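Cellulase (Bacillus sp. BG-CS10, PDB 5E09) probably hydrolyses internal beta-1,4-glucosidic bonds of cellulose, as a halophilic three-module enzyme joining a family 5 catalytic barrel to a family 46 carbohydrate-binding module. Local coordinates at residues A[27-30]-A[36-39]; A[31-34]-A[40-43]; A[349-354]-A[518-523]. All coordinates share one frame; numbering follows the deposited sequence.

Interaction 1 (A[27-30]-A[36-39])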
loop_
_atom_site.group_PDB
_atom_site.type_symbol
_atom_site.label_atom_id
_atom_site.label_comp_id
_atom_site.label_asym_id
_atom_site.label_seq_id
_atom_site.Cartn_x
_atom_site.Cartn_y
_atom_site.Cartn_z
ATOM N N PHE A 27 3.892 15.685 8.197
ATOM C CA PHE A 27 5.019 16.600 8.112
ATOM C C PHE A 27 5.828 16.435 6.817
ATOM O O PHE A 27 6.489 17.373 6.374
ATOM C CB PHE A 27 5.935 16.432 9.326
ATOM C CG PHE A 27 5.259 16.702 10.639
ATOM C CD1 PHE A 27 5.246 17.978 11.178
ATOM C CD2 PHE A 27 4.634 15.679 11.335
ATOM C CE1 PHE A 27 4.623 18.230 12.385
ATOM C CE2 PHE A 27 4.010 15.925 12.543
ATOM C CZ PHE A 27 4.004 17.201 13.070
ATOM N N ASP A 28 5.796 15.240 6.231
ATOM C CA ASP A 28 6.592 14.938 5.057
ATOM C C ASP A 28 6.102 15.692 3.819
ATOM O O ASP A 28 6.772 15.690 2.792
ATOM C CB ASP A 28 6.591 13.429 4.788
ATOM C CG ASP A 28 5.205 12.813 4.883
ATOM O OD1 ASP A 28 4.512 13.033 5.902
ATOM O OD2 ASP A 28 4.812 12.103 3.935
ATOM N N ALA A 29 4.945 16.340 3.915
ATOM C CA ALA A 29 4.392 17.078 2.773
ATOM C C ALA A 29 5.362 18.132 2.263
ATOM O O ALA A 29 5.981 18.855 3.046
ATOM C CB ALA A 29 3.058 17.733 3.145
ATOM N N VAL A 30 5.496 18.213 0.944
ATOM C CA VAL A 30 6.388 19.185 0.338
ATOM C C VAL A 30 5.648 20.486 0.085
ATOM O O VAL A 30 4.986 20.650 -0.941
ATOM C CB VAL A 30 6.980 18.670 -0.982
ATOM C CG1 VAL A 30 7.961 19.686 -1.553
ATOM C CG2 VAL A 30 7.659 17.315 -0.764
ATOM N N ALA A 36 0.050 20.967 3.689
ATOM C CA ALA A 36 0.173 21.296 2.266
ATOM C C ALA A 36 -0.386 20.224 1.319
ATOM O O ALA A 36 -0.670 20.511 0.155
ATOM C CB ALA A 36 1.632 21.573 1.926
ATOM N N TRP A 37 -0.542 18.995 1.805
ATOM C CA TRP A 37 -1.022 17.917 0.945
ATOM C C TRP A 37 -2.426 17.438 1.318
ATOM O O TRP A 37 -2.858 16.370 0.882
ATOM C CB TRP A 37 -0.033 16.744 0.958
ATOM C CG TRP A 37 1.144 16.978 0.046
ATOM C CD1 TRP A 37 1.382 18.096 -0.707
ATOM C CD2 TRP A 37 2.231 16.079 -0.218
ATOM N NE1 TRP A 37 2.550 17.950 -1.412
ATOM C CE2 TRP A 37 3.089 16.724 -1.133
ATOM C CE3 TRP A 37 2.561 14.798 0.231
ATOM C CZ2 TRP A 37 4.255 16.126 -1.607
ATOM C CZ3 TRP A 37 3.717 14.209 -0.240
ATOM C CH2 TRP A 37 4.551 14.873 -1.149
ATOM N N GLY A 38 -3.139 18.234 2.111
ATOM C CA GLY A 38 -4.552 17.999 2.344
ATOM C C GLY A 38 -4.906 17.336 3.661
ATOM O O GLY A 38 -6.083 17.195 3.992
ATOM N N ASN A 39 -3.900 16.909 4.414
ATOM C CA ASN A 39 -4.151 16.395 5.752
ATOM C C ASN A 39 -4.236 17.532 6.768
ATOM O O ASN A 39 -3.517 18.523 6.659
ATOM C CB ASN A 39 -3.067 15.391 6.153
ATOM C CG ASN A 39 -3.279 14.027 5.519
ATOM O OD1 ASN A 39 -4.383 13.475 5.560
ATOM N ND2 ASN A 39 -2.225 13.480 4.913
#

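Interaction 2 (A[31-34]-A[40-43])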
loop_
_atom_site.group_PDB
_atom_site.type_symbol
_atom_site.label_atom_id
_atom_site.label_comp_id
_atom_site.label_asym_id
_atom_site.label_seq_id
_atom_site.Cartn_x
_atom_site.Cartn_y
_atom_site.Cartn_z
ATOM N N GLY A 31 5.764 21.413 1.027
ATOM C CA GLY A 31 5.067 22.683 0.936
ATOM C C GLY A 31 5.327 23.534 2.160
ATOM O O GLY A 31 6.307 23.315 2.871
ATOM N N ASP A 32 4.437 24.488 2.417
ATOM C CA ASP A 32 4.663 25.482 3.465
ATOM C C ASP A 32 4.572 24.898 4.863
ATOM O O ASP A 32 5.239 25.376 5.778
ATOM C CB ASP A 32 3.677 26.641 3.326
ATOM C CG ASP A 32 3.972 27.510 2.121
ATOM O OD1 ASP A 32 5.092 27.409 1.572
ATOM O OD2 ASP A 32 3.086 28.299 1.725
ATOM N N ASP A 33 3.746 23.873 5.031
ATOM C CA ASP A 33 3.711 23.145 6.297
ATOM C C ASP A 33 3.054 21.778 6.120
ATOM O O ASP A 33 2.828 21.331 4.994
ATOM C CB ASP A 33 2.990 23.959 7.380
ATOM C CG ASP A 33 1.504 24.090 7.128
ATOM O OD1 ASP A 33 1.079 24.070 5.952
ATOM O OD2 ASP A 33 0.755 24.216 8.120
ATOM N N GLU A 34 2.749 21.124 7.236
ATOM C CA GLU A 34 2.260 19.754 7.212
ATOM C C GLU A 34 0.879 19.607 6.575
ATOM O O GLU A 34 0.453 18.489 6.284
ATOM C CB GLU A 34 2.228 19.175 8.630
ATOM C CG GLU A 34 1.293 19.894 9.593
ATOM C CD GLU A 34 1.988 20.987 10.390
ATOM O OE1 GLU A 34 2.820 21.718 9.812
ATOM O OE2 GLU A 34 1.696 21.113 11.599
ATOM N N PRO A 40 -5.135 17.403 7.753
ATOM C CA PRO A 40 -5.236 18.411 8.814
ATOM C C PRO A 40 -4.019 18.376 9.729
ATOM O O PRO A 40 -3.269 17.397 9.687
ATOM C CB PRO A 40 -6.497 17.996 9.573
ATOM C CG PRO A 40 -6.595 16.513 9.336
ATOM C CD PRO A 40 -6.098 16.303 7.932
ATOM N N ARG A 41 -3.824 19.413 10.542
ATOM C CA ARG A 41 -2.753 19.382 11.526
ATOM C C ARG A 41 -3.015 18.252 12.510
ATOM O O ARG A 41 -4.163 17.870 12.741
ATOM C CB ARG A 41 -2.616 20.726 12.246
ATOM C CG ARG A 41 -1.915 21.768 11.385
ATOM C CD ARG A 41 -1.491 23.019 12.145
ATOM N NE ARG A 41 -0.809 23.953 11.250
ATOM C CZ ARG A 41 -0.180 25.056 11.644
ATOM N NH1 ARG A 41 -0.137 25.375 12.931
ATOM N NH2 ARG A 41 0.410 25.839 10.751
ATOM N N VAL A 42 -1.944 17.699 13.067
ATOM C CA VAL A 42 -2.062 16.527 13.919
ATOM C C VAL A 42 -2.781 16.877 15.215
ATOM O O VAL A 42 -2.497 17.902 15.836
ATOM C CB VAL A 42 -0.679 15.926 14.236
ATOM C CG1 VAL A 42 -0.815 14.666 15.082
ATOM C CG2 VAL A 42 0.074 15.634 12.945
ATOM N N THR A 43 -3.729 16.032 15.608
ATOM C CA THR A 43 -4.436 16.221 16.865
ATOM C C THR A 43 -4.015 15.156 17.868
ATOM O O THR A 43 -3.532 14.089 17.485
ATOM C CB THR A 43 -5.969 16.173 16.672
ATOM O OG1 THR A 43 -6.376 14.845 16.313
ATOM C CG2 THR A 43 -6.405 17.161 15.592
HETATM O O HOH W 1 0.184 19.203 13.090
#

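Interaction 3 (A[349-354]-A[518-523])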
loop_
_atom_site.group_PDB
_atom_site.type_symbol
_atom_site.label_atom_id
_atom_site.label_comp_id
_atom_site.label_asym_id
_atom_site.label_seq_id
_atom_site.Cartn_x
_atom_site.Cartn_y
_atom_site.Cartn_z
ATOM N N HIS A 349 -21.909 -14.034 -7.945
ATOM C CA HIS A 349 -22.731 -13.504 -9.025
ATOM C C HIS A 349 -23.912 -14.402 -9.365
ATOM O O HIS A 349 -23.768 -15.612 -9.530
ATOM C CB HIS A 349 -21.892 -13.281 -10.282
ATOM C CG HIS A 349 -20.755 -12.325 -10.083
ATOM N ND1 HIS A 349 -19.503 -12.738 -9.698
ATOM C CD2 HIS A 349 -20.697 -10.979 -10.204
ATOM C CE1 HIS A 349 -18.709 -11.683 -9.598
ATOM N NE2 HIS A 349 -19.407 -10.606 -9.894
ATOM N N VAL A 350 -25.078 -13.784 -9.479
ATOM C CA VAL A 350 -26.269 -14.464 -9.945
ATOM C C VAL A 350 -26.871 -13.667 -11.097
ATOM O O VAL A 350 -27.158 -12.478 -10.959
ATOM C CB VAL A 350 -27.296 -14.633 -8.814
ATOM C CG1 VAL A 350 -28.635 -15.091 -9.364
ATOM C CG2 VAL A 350 -26.771 -15.608 -7.760
ATOM N N ARG A 351 -27.043 -14.317 -12.240
ATOM C CA ARG A 351 -27.620 -13.657 -13.401
ATOM C C ARG A 351 -29.111 -13.411 -13.203
ATOM O O ARG A 351 -29.869 -14.343 -12.965
ATOM C CB ARG A 351 -27.377 -14.485 -14.661
ATOM C CG ARG A 351 -26.003 -14.275 -15.263
ATOM C CD ARG A 351 -25.901 -12.898 -15.902
ATOM N NE ARG A 351 -26.598 -12.853 -17.181
ATOM C CZ ARG A 351 -25.993 -12.684 -18.351
ATOM N NH1 ARG A 351 -24.677 -12.520 -18.401
ATOM N NH2 ARG A 351 -26.705 -12.665 -19.468
ATOM N N ASP A 352 -29.526 -12.152 -13.289
ATOM C CA ASP A 352 -30.937 -11.810 -13.147
ATOM C C ASP A 352 -31.702 -12.339 -14.353
ATOM O O ASP A 352 -31.245 -12.207 -15.490
ATOM C CB ASP A 352 -31.115 -10.294 -13.007
ATOM C CG ASP A 352 -32.556 -9.893 -12.738
ATOM O OD1 ASP A 352 -33.079 -10.223 -11.649
ATOM O OD2 ASP A 352 -33.163 -9.237 -13.612
ATOM N N GLY A 353 -32.857 -12.944 -14.113
ATOM C CA GLY A 353 -33.628 -13.523 -15.200
ATOM C C GLY A 353 -32.977 -14.783 -15.739
ATOM O O GLY A 353 -33.012 -15.073 -16.935
ATOM N N GLU A 354 -32.354 -15.524 -14.836
ATOM C CA GLU A 354 -31.793 -16.826 -15.139
ATOM C C GLU A 354 -32.078 -17.685 -13.921
ATOM O O GLU A 354 -31.788 -17.267 -12.803
ATOM C CB GLU A 354 -30.292 -16.728 -15.438
ATOM C CG GLU A 354 -29.586 -18.065 -15.627
ATOM C CD GLU A 354 -28.139 -17.910 -16.092
ATOM O OE1 GLU A 354 -27.912 -17.277 -17.147
ATOM O OE2 GLU A 354 -27.227 -18.422 -15.405
ATOM N N SER A 518 -17.504 -10.558 -13.143
ATOM C CA SER A 518 -18.450 -11.640 -13.384
ATOM C C SER A 518 -17.871 -12.673 -14.344
ATOM O O SER A 518 -18.284 -13.833 -14.351
ATOM C CB SER A 518 -19.741 -11.092 -13.960
ATOM O OG SER A 518 -19.526 -10.690 -15.302
ATOM N N GLY A 519 -16.913 -12.240 -15.157
ATOM C CA GLY A 519 -16.389 -13.058 -16.233
ATOM C C GLY A 519 -16.793 -12.496 -17.584
ATOM O O GLY A 519 -16.250 -12.887 -18.611
ATOM N N GLU A 520 -17.753 -11.574 -17.586
ATOM C CA GLU A 520 -18.196 -10.944 -18.828
ATOM C C GLU A 520 -17.094 -10.121 -19.476
ATOM O O GLU A 520 -16.249 -9.536 -18.799
ATOM C CB GLU A 520 -19.419 -10.051 -18.585
ATOM C CG GLU A 520 -20.714 -10.811 -18.386
ATOM C CD GLU A 520 -21.159 -11.545 -19.636
ATOM O OE1 GLU A 520 -20.896 -11.051 -20.755
ATOM O OE2 GLU A 520 -21.773 -12.624 -19.498
HETATM N N MSE A 521 -17.102 -10.087 -20.798
HETATM C CA MSE A 521 -16.194 -9.228 -21.533
HETATM C C MSE A 521 -16.991 -8.422 -22.536
HETATM O O MSE A 521 -17.811 -8.973 -23.261
HETATM C CB MSE A 521 -15.113 -10.042 -22.238
HETATM C CG MSE A 521 -14.307 -10.922 -21.308
HETATM SE SE MSE A 521 -12.822 -11.738 -22.247
HETATM C CE MSE A 521 -12.350 -13.110 -20.942
ATOM N N VAL A 522 -16.764 -7.115 -22.573
ATOM C CA VAL A 522 -17.510 -6.273 -23.501
ATOM C C VAL A 522 -16.559 -5.569 -24.470
ATOM O O VAL A 522 -15.566 -4.965 -24.056
ATOM C CB VAL A 522 -18.372 -5.242 -22.752
ATOM C CG1 VAL A 522 -19.253 -4.474 -23.726
ATOM C CG2 VAL A 522 -19.221 -5.939 -21.708
ATOM N N GLU A 523 -16.862 -5.672 -25.760
ATOM C CA GLU A 523 -16.033 -5.080 -26.796
ATOM C C GLU A 523 -16.529 -3.682 -27.113
ATOM O O GLU A 523 -17.728 -3.410 -27.030
ATOM C CB GLU A 523 -16.039 -5.945 -28.056
ATOM C CG GLU A 523 -15.495 -7.355 -27.850
ATOM C CD GLU A 523 -13.977 -7.399 -27.793
ATOM O OE1 GLU A 523 -13.331 -6.498 -28.373
ATOM O OE2 GLU A 523 -13.425 -8.337 -27.177
#

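Interaction 1 (A[27-30]-A[36-39])
W37 lays one face of its indole against A29 and the start of V30 through two torsions: CG stands anti to the carbonyl carbon and beside the backbone N (chi1 -80°), and chi2 is close to zero, which brings the ring plane nearly into line with the CA-CB bond. The evidence is a CH-pi contact, with A29 CA 3.9 Å from the centroid of the W37 six-membered ring and 16° off its normal. The methyl of A29 lies over the same face at the five-membered ring, CB standing 3.7 Å from W37 CG. Farther along the ring, V30 N approaches W37 CE2 to 3.5 Å, so that a backbone nitrogen as well as carbon lies over this face, toward its rim. V30 runs alongside W37 and points the same way; its CG2 branch, beside the backbone N, meets W37 CZ2 at 3.7 Å. A looser methyl-to-methyl contact, A29 CB to A36 CB at 4.3 Å, extends the patch toward A36. Next to it, the carboxylate of D28 accepts from the backbone N atoms of N25 and T26, while N39 ND2 donates to the carbonyls of N25 and N312. Both segments belong to the long loop between strand 20-23 and helix 44-52, the first beta-alpha connection of a family 5 TIM barrel, here folded back on itself over a tryptophan face.

Interaction 2 (A[31-34]-A[40-43])
D33 and R41 meet in a single charged hydrogen bond, R41 NH2 to D33 OD2 at 3.1 Å with an N-H...O angle of 152°. The oxygen lies near the guanidinium edge, tilted 16° from that plane, and the nitrogen reaches it on the anti side, 28° out of the carboxylate plane. The two side chains cross at about a right angle. E34 takes part differently: OE2 sits 3.7 Å from R41 CG, against the aliphatic stem, and its 3.8 Å separation from R41 NE is a long salt bridge of charges alone, since the oxygen is well out of the guanidinium plane.

The extended run of R41 from CG to NE carries its head past E34 to D33. E34 CG, held between its own backbone N and carbonyl carbon, begins a chain bent at chi2 that brings the carboxylate back beside that stem. A water then joins the segments: it donates to E34 OE2 at 2.9 Å and accepts from V42 N at 2.6 Å. Farther out, R83 of helix 78-93 forms a salt bridge through NE with E34 OE2, and T35 OG1 is hydrogen-bonded to D33 OD1.

With R83 included, two acidic and two basic side chains gather here, a balance that would be expected to keep both carboxylates ionised; the long, out-of-plane E34-R41 pair suggests that attraction between them is chiefly electrostatic rather than directional.

Interaction 3 (A[349-354]-A[518-523])
This is a surface contact between modules, in which H349 and R351 on the edge strand 347-351 of the X2 region meet S518 and E520 in the turn leading into strand 521-529 of the C-terminal carbohydrate-binding region. It has two separate parts, one a CH-pi contact, the other charged.

In the first, S518 CA sits over the face of the H349 imidazole, 3.8 Å from the ring centroid and only 9° off the ring normal, a well-centred approach. S518 CB lies over the same face, displaced toward one side of the ring, 3.9 Å from H349 CD2. In the second, R351 NH1 pairs with E520 OE2 at 3.1 Å. The hydrogen bond within this salt bridge is weak, its N-H...O angle being 121°, although the oxygen lies near the guanidinium plane at its edge. Both chains bend to meet: R351 at chi2 and chi3, E520 at chi2.

S518 OG serves the turn itself. It accepts from E520 N at 3.0 Å in an ST turn, which would steady the backbone carrying E520, and is also hydrogen-bonded to D456 OD2. Across the contact, backbone bonds of V350 to Q430 and V432 hold strand 347-351 on strand 425-432, while R351 to E354 forms a type II beta turn.

Few atoms meet and 148 Å² is buried between these two segments, a small contact joining an E-set-type X2 module to a family 46 carbohydrate-binding module, each contributing the end of a beta strand or its adjoining turn.

Interactions 1 and 2 are neighbours within the same loop of the catalytic barrel, their centres about 6 Å apart, and both are partly buried. They also touch directly: A36 CB lies 3.7 Å from G31 CA, and F27 CA lies 3.8 Å from E34 CB. Their chemistry divides the loop, interaction 1 being packing on an aromatic face and interaction 2 a charged network with a bridging water. Interaction 3 stands apart, its centre about 43 Å and 47 Å from theirs, and lies on the surface between two accessory modules. It combines both kinds of chemistry, CH-pi packing and a salt bridge, and links residues far apart in sequence.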